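Putative nisin-resistance protein (Streptococcus agalactiae 515, PDB 4Y68) probably acts as an S41-family serine peptidase that recognises the lantibiotic nisin and confers resistance to it. Local coordinates at residues P30-Y35 and K70-S75; D117-T122 and M146-K151; N178-H183 and T193-N198. One frame throughout, in Å; residues are numbered along the deposited sequence.

Contact 1 of 3, residues P30-Y35 and K70-S75; sequences PSSERY and KSYQES
Ser32 and Tyr72 bring the first turns of two helices together, their CA atoms 5.1 Å apart, where helices 32-46 and 72-87 start side by side in the N-terminal helical bundle. Both starts are N-capped by a serine: Ser31 OG accepts from Arg34 N, and Ser71 OG accepts from Glu74 N. Between the helices the main contact is an offset stack of Tyr35 on Tyr72, centroids 4.0 Å apart and planes at 13°. Tyr35 CD1 lies above the centre of the Tyr72 ring, whereas Tyr72 meets the Tyr35 face toward its rim with CG and sets its CB over that same face in a CH-pi contact. Tyr35 reaches this place because its CG is anti to the backbone N (chi1 180°); the side chains cross at about a right angle although their rings lie nearly parallel. Backbone of 30-35 borders the Tyr72 ring edge, with Pro30 O, Ser31 C and Ser32 CA near the ring plane. The Tyr35 hydroxyl bonds Asp264 and Arg76, which ties the stack to the turn between strands 256-261 and 267-276 and, through Arg76, to helix 72-87 itself. The Tyr72 side chain comes within about 3 Å (nearest atoms) of a bound MES, probably from the crystallisation liquor. Ser75 OG donates to Ser32 O over 2.5 Å, arriving from above the carbonyl plane, and is itself paired with Ser69 OG. At the phenol end of Tyr72, OH donates to Pro30 O at 2.5 Å, with Pro30 CG 3.5 Å from the same hydroxyl oxygen.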
loop_
_atom_site.group_PDB
_atom_site.type_symbol
_atom_site.label_atom_id
_atom_site.label_comp_id
_atom_site.label_asym_id
_atom_site.label_seq_id
_atom_site.Cartn_x
_atom_site.Cartn_y
_atom_site.Cartn_z
ATOM N N PRO A 30 -25.985 -14.466 -6.980
ATOM C CA PRO A 30 -26.648 -13.327 -7.621
ATOM C C PRO A 30 -26.604 -13.462 -9.139
ATOM O O PRO A 30 -25.714 -14.120 -9.685
ATOM C CB PRO A 30 -25.827 -12.121 -7.144
ATOM C CG PRO A 30 -24.438 -12.706 -6.779
ATOM C CD PRO A 30 -24.760 -14.086 -6.246
ATOM N N SER A 31 -27.590 -12.871 -9.805
ATOM C CA SER A 31 -27.542 -12.723 -11.245
ATOM C C SER A 31 -26.367 -11.819 -11.629
ATOM O O SER A 31 -25.829 -11.072 -10.802
ATOM C CB SER A 31 -28.853 -12.134 -11.752
ATOM O OG SER A 31 -28.932 -10.778 -11.336
ATOM N N SER A 32 -25.975 -11.871 -12.890
ATOM C CA SER A 32 -24.957 -10.957 -13.370
ATOM C C SER A 32 -25.336 -9.489 -13.162
ATOM O O SER A 32 -24.472 -8.674 -12.838
ATOM C CB SER A 32 -24.677 -11.232 -14.831
ATOM O OG SER A 32 -24.231 -12.565 -14.958
ATOM N N GLU A 33 -26.614 -9.149 -13.317
ATOM C CA GLU A 33 -27.050 -7.788 -13.009
ATOM C C GLU A 33 -26.866 -7.425 -11.536
ATOM O O GLU A 33 -26.286 -6.383 -11.230
ATOM C CB GLU A 33 -28.509 -7.568 -13.386
ATOM C CG GLU A 33 -28.996 -6.155 -13.058
ATOM C CD GLU A 33 -30.437 -5.888 -13.496
ATOM O OE1 GLU A 33 -31.091 -6.830 -13.986
ATOM O OE2 GLU A 33 -30.921 -4.737 -13.335
ATOM N N ARG A 34 -27.403 -8.245 -10.641
ATOM C CA ARG A 34 -27.211 -8.084 -9.187
ATOM C C ARG A 34 -25.736 -7.877 -8.839
ATOM O O ARG A 34 -25.377 -6.959 -8.111
ATOM C CB ARG A 34 -27.721 -9.328 -8.434
ATOM C CG ARG A 34 -28.641 -9.088 -7.237
ATOM C CD ARG A 34 -27.926 -8.563 -6.027
ATOM N NE ARG A 34 -28.051 -7.110 -5.937
ATOM C CZ ARG A 34 -27.862 -6.386 -4.827
ATOM N NH1 ARG A 34 -27.543 -6.965 -3.673
ATOM N NH2 ARG A 34 -28.000 -5.062 -4.873
ATOM N N TYR A 35 -24.899 -8.770 -9.362
ATOM C CA TYR A 35 -23.471 -8.759 -9.099
ATOM C C TYR A 35 -22.901 -7.386 -9.445
ATOM O O TYR A 35 -22.110 -6.830 -8.686
ATOM C CB TYR A 35 -22.802 -9.882 -9.887
ATOM C CG TYR A 35 -21.301 -10.037 -9.755
ATOM C CD1 TYR A 35 -20.752 -11.070 -8.999
ATOM C CD2 TYR A 35 -20.428 -9.187 -10.431
ATOM C CE1 TYR A 35 -19.375 -11.233 -8.892
ATOM C CE2 TYR A 35 -19.050 -9.333 -10.328
ATOM C CZ TYR A 35 -18.526 -10.365 -9.557
ATOM O OH TYR A 35 -17.155 -10.543 -9.472
ATOM N N LYS A 70 -24.708 -10.815 -19.167
ATOM C CA LYS A 70 -24.842 -12.274 -19.198
ATOM C C LYS A 70 -23.786 -13.023 -18.364
ATOM O O LYS A 70 -23.822 -14.254 -18.270
ATOM C CB LYS A 70 -24.769 -12.776 -20.642
ATOM C CG LYS A 70 -25.862 -12.253 -21.544
ATOM C CD LYS A 70 -27.193 -12.898 -21.205
ATOM C CE LYS A 70 -28.219 -12.653 -22.304
ATOM N NZ LYS A 70 -28.650 -11.225 -22.388
ATOM N N SER A 71 -22.827 -12.301 -17.787
ATOM C CA SER A 71 -21.894 -12.947 -16.869
ATOM C C SER A 71 -21.309 -11.932 -15.907
ATOM O O SER A 71 -21.460 -10.716 -16.107
ATOM C CB SER A 71 -20.785 -13.653 -17.640
ATOM O OG SER A 71 -19.832 -12.721 -18.089
ATOM N N TYR A 72 -20.659 -12.435 -14.859
ATOM C CA TYR A 72 -19.966 -11.600 -13.881
ATOM C C TYR A 72 -18.831 -10.838 -14.527
ATOM O O TYR A 72 -18.652 -9.648 -14.267
ATOM C CB TYR A 72 -19.409 -12.435 -12.719
ATOM C CG TYR A 72 -20.452 -13.059 -11.819
ATOM C CD1 TYR A 72 -21.772 -12.655 -11.868
ATOM C CD2 TYR A 72 -20.104 -14.056 -10.906
ATOM C CE1 TYR A 72 -22.722 -13.221 -11.040
ATOM C CE2 TYR A 72 -21.047 -14.630 -10.078
ATOM C CZ TYR A 72 -22.356 -14.209 -10.149
ATOM O OH TYR A 72 -23.297 -14.769 -9.330
ATOM N N GLN A 73 -18.054 -11.532 -15.346
ATOM C CA GLN A 73 -16.962 -10.908 -16.098
ATOM C C GLN A 73 -17.474 -9.715 -16.910
ATOM O O GLN A 73 -16.838 -8.667 -16.954
ATOM C CB GLN A 73 -16.299 -11.935 -17.031
ATOM C CG GLN A 73 -15.170 -11.393 -17.907
ATOM C CD GLN A 73 -14.109 -10.637 -17.104
ATOM O OE1 GLN A 73 -14.021 -9.406 -17.185
ATOM N NE2 GLN A 73 -13.286 -11.366 -16.335
ATOM N N GLU A 74 -18.634 -9.888 -17.541
ATOM C CA GLU A 74 -19.244 -8.834 -18.342
ATOM C C GLU A 74 -19.668 -7.696 -17.433
ATOM O O GLU A 74 -19.440 -6.523 -17.735
ATOM C CB GLU A 74 -20.450 -9.376 -19.143
ATOM C CG GLU A 74 -20.904 -8.437 -20.255
ATOM C CD GLU A 74 -22.286 -8.766 -20.870
ATOM O OE1 GLU A 74 -22.750 -9.926 -20.835
ATOM O OE2 GLU A 74 -22.907 -7.832 -21.416
ATOM N N SER A 75 -20.276 -8.042 -16.302
ATOM C CA SER A 75 -20.649 -7.028 -15.327
ATOM C C SER A 75 -19.464 -6.207 -14.834
ATOM O O SER A 75 -19.602 -4.996 -14.660
ATOM C CB SER A 75 -21.347 -7.664 -14.137
ATOM O OG SER A 75 -22.653 -8.043 -14.472
#

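Contact 2 of 3, residues D117-T122 and M146-K151; sequences DILLIT and MEKSYK
Asp117 and Lys151 meet where strand 118-122 and the run into strand 152-156 begin side by side, the two strands of a right-handed beta-alpha-beta crossover through helix 131-147 in the mixed sheet of the S41 peptidase region. One backbone hydrogen bond links the segments: Lys151 N donates to Asp117 O at 2.7 Å, nearly straight at 165°. The parallel pairing carries on past it, Asp117 bonding Gly152 and Leu119 bonding Ile154. Apolar side chains meet between the strand and the return from the helix. Leu119 CD1 touches Tyr150 CD1 at 3.6 Å, meeting the ring obliquely, and reaches Lys148 CB at 3.8 Å; CG of the same leucine rests 3.9 Å from Tyr150 CB. The Tyr150 hydroxyl bonds Leu145 O of helix 131-147. The bend of the Lys148 chain at chi2 (-65°) carries its amine away from Leu119. The charged pair is loose: Asp117 and the extended Lys151 lie alongside each other, pointing the same way, and form a long salt bridge, Asp117 OD1 to Lys151 NZ 3.9 Å. The carboxylate comes closer to the lysine's methylenes, with Asp117 OD1 3.4 Å from Lys151 CD.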
loop_
_atom_site.group_PDB
_atom_site.type_symbol
_atom_site.label_atom_id
_atom_site.label_comp_id
_atom_site.label_asym_id
_atom_site.label_seq_id
_atom_site.Cartn_x
_atom_site.Cartn_y
_atom_site.Cartn_z
ATOM N N ASP A 117 29.861 -0.449 7.708
ATOM C CA ASP A 117 28.904 0.395 8.427
ATOM C C ASP A 117 27.528 0.514 7.775
ATOM O O ASP A 117 26.560 0.901 8.436
ATOM C CB ASP A 117 29.487 1.792 8.615
ATOM C CG ASP A 117 30.649 1.800 9.588
ATOM O OD1 ASP A 117 30.693 0.878 10.426
ATOM O OD2 ASP A 117 31.512 2.702 9.515
ATOM N N ILE A 118 27.438 0.182 6.490
ATOM C CA ILE A 118 26.215 0.399 5.722
ATOM C C ILE A 118 25.636 -0.882 5.099
ATOM O O ILE A 118 26.332 -1.588 4.363
ATOM C CB ILE A 118 26.465 1.415 4.598
ATOM C CG1 ILE A 118 26.931 2.753 5.175
ATOM C CG2 ILE A 118 25.215 1.567 3.732
ATOM C CD1 ILE A 118 27.075 3.851 4.117
ATOM N N LEU A 119 24.373 -1.177 5.403
ATOM C CA LEU A 119 23.636 -2.253 4.738
ATOM C C LEU A 119 22.678 -1.660 3.708
ATOM O O LEU A 119 22.049 -0.629 3.955
ATOM C CB LEU A 119 22.841 -3.096 5.737
ATOM C CG LEU A 119 23.559 -3.775 6.910
ATOM C CD1 LEU A 119 22.625 -4.768 7.602
ATOM C CD2 LEU A 119 24.829 -4.461 6.442
ATOM N N LEU A 120 22.587 -2.298 2.549
ATOM C CA LEU A 120 21.619 -1.920 1.528
ATOM C C LEU A 120 20.447 -2.900 1.570
ATOM O O LEU A 120 20.607 -4.067 1.229
ATOM C CB LEU A 120 22.260 -1.904 0.134
ATOM C CG LEU A 120 21.297 -1.798 -1.063
ATOM C CD1 LEU A 120 20.371 -0.591 -0.956
ATOM C CD2 LEU A 120 22.056 -1.739 -2.376
ATOM N N ILE A 121 19.271 -2.447 1.995
ATOM C CA ILE A 121 18.146 -3.371 2.079
ATOM C C ILE A 121 17.114 -3.116 0.968
ATOM O O ILE A 121 16.603 -2.014 0.802
ATOM C CB ILE A 121 17.482 -3.307 3.458
ATOM C CG1 ILE A 121 18.512 -3.634 4.545
ATOM C CG2 ILE A 121 16.383 -4.346 3.574
ATOM C CD1 ILE A 121 17.967 -3.526 5.960
ATOM N N THR A 122 16.861 -4.155 0.186
ATOM C CA THR A 122 15.853 -4.156 -0.860
ATOM C C THR A 122 14.516 -4.593 -0.278
ATOM O O THR A 122 14.413 -5.654 0.334
ATOM C CB THR A 122 16.272 -5.083 -2.002
ATOM O OG1 THR A 122 17.536 -4.643 -2.505
ATOM C CG2 THR A 122 15.258 -5.089 -3.133
ATOM N N MET A 146 17.811 -6.322 13.407
ATOM C CA MET A 146 18.070 -6.593 14.826
ATOM C C MET A 146 19.386 -7.358 15.092
ATOM O O MET A 146 20.039 -7.131 16.111
ATOM C CB MET A 146 16.892 -7.365 15.444
ATOM C CG MET A 146 15.573 -6.554 15.581
ATOM S SD MET A 146 15.620 -5.082 16.651
ATOM C CE MET A 146 16.142 -5.778 18.221
ATOM N N GLU A 147 19.777 -8.243 14.179
ATOM C CA GLU A 147 20.937 -9.104 14.401
ATOM C C GLU A 147 22.158 -8.845 13.512
ATOM O O GLU A 147 23.117 -9.611 13.548
ATOM C CB GLU A 147 20.516 -10.544 14.223
ATOM C CG GLU A 147 19.230 -10.856 14.940
ATOM C CD GLU A 147 19.357 -12.094 15.751
ATOM O OE1 GLU A 147 20.497 -12.407 16.136
ATOM O OE2 GLU A 147 18.337 -12.764 15.996
ATOM N N LYS A 148 22.127 -7.797 12.699
ATOM C CA LYS A 148 23.284 -7.482 11.880
ATOM C C LYS A 148 23.960 -6.254 12.441
ATOM O O LYS A 148 23.371 -5.490 13.207
ATOM C CB LYS A 148 22.912 -7.240 10.418
ATOM C CG LYS A 148 22.292 -8.431 9.698
ATOM C CD LYS A 148 23.251 -9.593 9.548
ATOM C CE LYS A 148 22.707 -10.571 8.515
ATOM N NZ LYS A 148 23.436 -11.854 8.510
ATOM N N SER A 149 25.206 -6.059 12.048
ATOM C CA SER A 149 25.969 -4.941 12.554
ATOM C C SER A 149 26.071 -3.842 11.497
ATOM O O SER A 149 26.435 -4.109 10.347
ATOM C CB SER A 149 27.351 -5.424 12.983
ATOM O OG SER A 149 28.281 -4.369 12.932
ATOM N N TYR A 150 25.726 -2.617 11.881
ATOM C CA TYR A 150 25.760 -1.476 10.970
ATOM C C TYR A 150 25.666 -0.180 11.752
ATOM O O TYR A 150 25.277 -0.193 12.911
ATOM C CB TYR A 150 24.605 -1.541 9.950
ATOM C CG TYR A 150 23.244 -1.725 10.587
ATOM C CD1 TYR A 150 22.708 -2.990 10.750
ATOM C CD2 TYR A 150 22.502 -0.634 11.040
ATOM C CE1 TYR A 150 21.474 -3.175 11.331
ATOM C CE2 TYR A 150 21.253 -0.809 11.632
ATOM C CZ TYR A 150 20.749 -2.080 11.768
ATOM O OH TYR A 150 19.522 -2.284 12.348
ATOM N N LYS A 151 25.969 0.929 11.087
ATOM C CA LYS A 151 25.801 2.267 11.646
ATOM C C LYS A 151 24.858 3.119 10.781
ATOM O O LYS A 151 24.508 4.249 11.135
ATOM C CB LYS A 151 27.154 2.969 11.760
ATOM C CG LYS A 151 28.117 2.386 12.791
ATOM C CD LYS A 151 29.477 3.098 12.688
ATOM C CE LYS A 151 30.508 2.583 13.702
ATOM N NZ LYS A 151 31.892 3.117 13.408
#

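Contact 3 of 3, residues N178-H183 and T193-N198; sequences NDTLFH and TITMKN
Leu181 and Phe182 both face Ile194, a classic beta bulge that shifts the register of the antiparallel hairpin by one residue. Ile194 O takes a firm bond from Leu181 N at 2.7 Å, in the carbonyl plane, and a weak one from Phe182 N at 3.4 Å. Ile194 N returns a bond to Phe182 O. Beyond the bulge, Met196 N donates to Asp179 O from above the carbonyl plane. Phe182 CG sits between the backbone N and the carbonyl carbon (chi1 57°), which brings the ring alongside Ile194: CB of the isoleucine lies over its face in a CH-pi contact, and CG1 touches CZ of the phenylalanine at 3.5 Å. On the other face of the sheet His183 ND1 and Thr193 OG1 share a 2.8 Å hydrogen bond at the imidazole edge. Past the strand ends, a water donates to Asn178 OD1 and accepts from Lys197 N; Asn198 OD1 turns back to accept from Thr195 N at the end of the strand. Leu181 CD2 packs 4.2 Å from Met196 CE. Both side chains rest on Ile169 of helix 165-171, and Phe182 touches Met165 of that helix; on its other side, strand 180-185 pairs antiparallel with strand 267-276, His183 bonding Ser276.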
loop_
_atom_site.group_PDB
_atom_site.type_symbol
_atom_site.label_atom_id
_atom_site.label_comp_id
_atom_site.label_asym_id
_atom_site.label_seq_id
_atom_site.Cartn_x
_atom_site.Cartn_y
_atom_site.Cartn_z
ATOM N N ASN A 178 6.594 3.928 17.796
ATOM C CA ASN A 178 5.367 3.314 18.304
ATOM C C ASN A 178 4.319 4.402 18.479
ATOM O O ASN A 178 3.949 4.749 19.590
ATOM C CB ASN A 178 5.613 2.584 19.622
ATOM C CG ASN A 178 4.395 1.833 20.102
ATOM O OD1 ASN A 178 3.578 1.372 19.310
ATOM N ND2 ASN A 178 4.260 1.714 21.408
ATOM N N ASP A 179 3.867 4.957 17.367
ATOM C CA ASP A 179 3.033 6.157 17.367
ATOM C C ASP A 179 2.357 6.264 16.000
ATOM O O ASP A 179 2.387 5.328 15.204
ATOM C CB ASP A 179 3.894 7.411 17.635
ATOM C CG ASP A 179 3.108 8.576 18.252
ATOM O OD1 ASP A 179 1.900 8.743 17.977
ATOM O OD2 ASP A 179 3.717 9.336 19.033
ATOM N N THR A 180 1.813 7.435 15.718
ATOM C CA THR A 180 1.166 7.711 14.457
ATOM C C THR A 180 2.107 7.470 13.275
ATOM O O THR A 180 3.237 7.912 13.275
ATOM C CB THR A 180 0.649 9.157 14.435
ATOM O OG1 THR A 180 -0.512 9.257 15.277
ATOM C CG2 THR A 180 0.298 9.576 13.029
ATOM N N LEU A 181 1.630 6.732 12.286
ATOM C CA LEU A 181 2.385 6.519 11.058
ATOM C C LEU A 181 1.934 7.476 9.951
ATOM O O LEU A 181 2.768 8.148 9.340
ATOM C CB LEU A 181 2.252 5.064 10.611
ATOM C CG LEU A 181 3.292 4.072 11.146
ATOM C CD1 LEU A 181 4.120 4.602 12.306
ATOM C CD2 LEU A 181 2.648 2.749 11.492
ATOM N N PHE A 182 0.632 7.512 9.673
ATOM C CA PHE A 182 0.039 8.532 8.804
ATOM C C PHE A 182 -1.445 8.662 9.172
ATOM O O PHE A 182 -1.952 7.854 9.938
ATOM C CB PHE A 182 0.223 8.197 7.302
ATOM C CG PHE A 182 -0.342 6.858 6.903
ATOM C CD1 PHE A 182 0.436 5.714 6.964
ATOM C CD2 PHE A 182 -1.651 6.741 6.488
ATOM C CE1 PHE A 182 -0.086 4.478 6.612
ATOM C CE2 PHE A 182 -2.172 5.505 6.127
ATOM C CZ PHE A 182 -1.398 4.378 6.192
ATOM N N HIS A 183 -2.125 9.686 8.652
ATOM C CA HIS A 183 -3.589 9.836 8.834
ATOM C C HIS A 183 -4.357 9.613 7.532
ATOM O O HIS A 183 -3.798 9.693 6.441
ATOM C CB HIS A 183 -3.943 11.230 9.355
ATOM C CG HIS A 183 -3.075 11.696 10.474
ATOM N ND1 HIS A 183 -3.313 11.363 11.789
ATOM C CD2 HIS A 183 -1.984 12.494 10.477
ATOM C CE1 HIS A 183 -2.398 11.927 12.554
ATOM N NE2 HIS A 183 -1.579 12.620 11.783
ATOM N N THR A 193 -6.356 7.333 11.930
ATOM C CA THR A 193 -4.909 7.317 12.039
ATOM C C THR A 193 -4.432 5.885 11.929
ATOM O O THR A 193 -5.021 5.012 12.526
ATOM C CB THR A 193 -4.448 7.946 13.371
ATOM O OG1 THR A 193 -4.623 9.368 13.312
ATOM C CG2 THR A 193 -2.978 7.648 13.627
ATOM N N ILE A 194 -3.400 5.632 11.127
ATOM C CA ILE A 194 -2.712 4.344 11.201
ATOM C C ILE A 194 -1.493 4.490 12.136
ATOM O O ILE A 194 -0.586 5.270 11.861
ATOM C CB ILE A 194 -2.270 3.845 9.822
ATOM C CG1 ILE A 194 -3.480 3.622 8.907
ATOM C CG2 ILE A 194 -1.405 2.589 9.953
ATOM C CD1 ILE A 194 -4.517 2.628 9.456
ATOM N N THR A 195 -1.518 3.785 13.264
ATOM C CA THR A 195 -0.426 3.787 14.234
ATOM C C THR A 195 0.213 2.418 14.214
ATOM O O THR A 195 -0.330 1.486 13.618
ATOM C CB THR A 195 -0.889 4.071 15.708
ATOM O OG1 THR A 195 -1.690 2.973 16.178
ATOM C CG2 THR A 195 -1.698 5.337 15.800
ATOM N N MET A 196 1.340 2.283 14.896
ATOM C CA MET A 196 1.999 0.997 14.956
ATOM C C MET A 196 1.087 -0.034 15.632
ATOM O O MET A 196 1.112 -1.190 15.264
ATOM C CB MET A 196 3.354 1.127 15.667
ATOM C CG MET A 196 4.246 -0.110 15.570
ATOM S SD MET A 196 4.554 -0.734 13.898
ATOM C CE MET A 196 5.673 0.493 13.263
ATOM N N LYS A 197 0.237 0.387 16.568
ATOM C CA LYS A 197 -0.769 -0.517 17.173
ATOM C C LYS A 197 -1.809 -1.102 16.199
ATOM O O LYS A 197 -2.195 -2.261 16.308
ATOM C CB LYS A 197 -1.514 0.206 18.292
ATOM C CG LYS A 197 -0.611 0.768 19.355
ATOM C CD LYS A 197 -1.199 2.041 19.981
ATOM C CE LYS A 197 -2.170 1.758 21.141
ATOM N NZ LYS A 197 -3.444 1.070 20.752
ATOM N N ASN A 198 -2.299 -0.308 15.258
ATOM C CA ASN A 198 -3.198 -0.860 14.243
ATOM C C ASN A 198 -2.530 -1.915 13.334
ATOM O O ASN A 198 -3.196 -2.480 12.458
ATOM C CB ASN A 198 -3.774 0.241 13.348
ATOM C CG ASN A 198 -4.386 1.379 14.123
ATOM O OD1 ASN A 198 -4.144 2.541 13.794
ATOM N ND2 ASN A 198 -5.171 1.066 15.159
HETATM O O HOH W 1 1.384 2.812 18.055
#

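In the fold
The three contacts follow one another along the chain without overlap. Contact 1 belongs to the N-terminal helices, contact 2 to the mixed sheet, and contact 3 to the antiparallel sheet; contacts 2 and 3 both belong to the S41 peptidase region. Contacts 1 and 2 lie on opposite sides of the chain's centre, their own centres about 52 Å apart. Contact 3 is the most central, its centre about 14 Å from that of the chain, and stands about 25 Å from contact 2, centre to centre. Nearest atoms of contacts 2 and 3 are about 12 Å apart. The bound MES sits at contact 1, a spot remote from contact 2, whose nearest atoms are about 32 Å from contact 1, and from contact 3, about 26 Å.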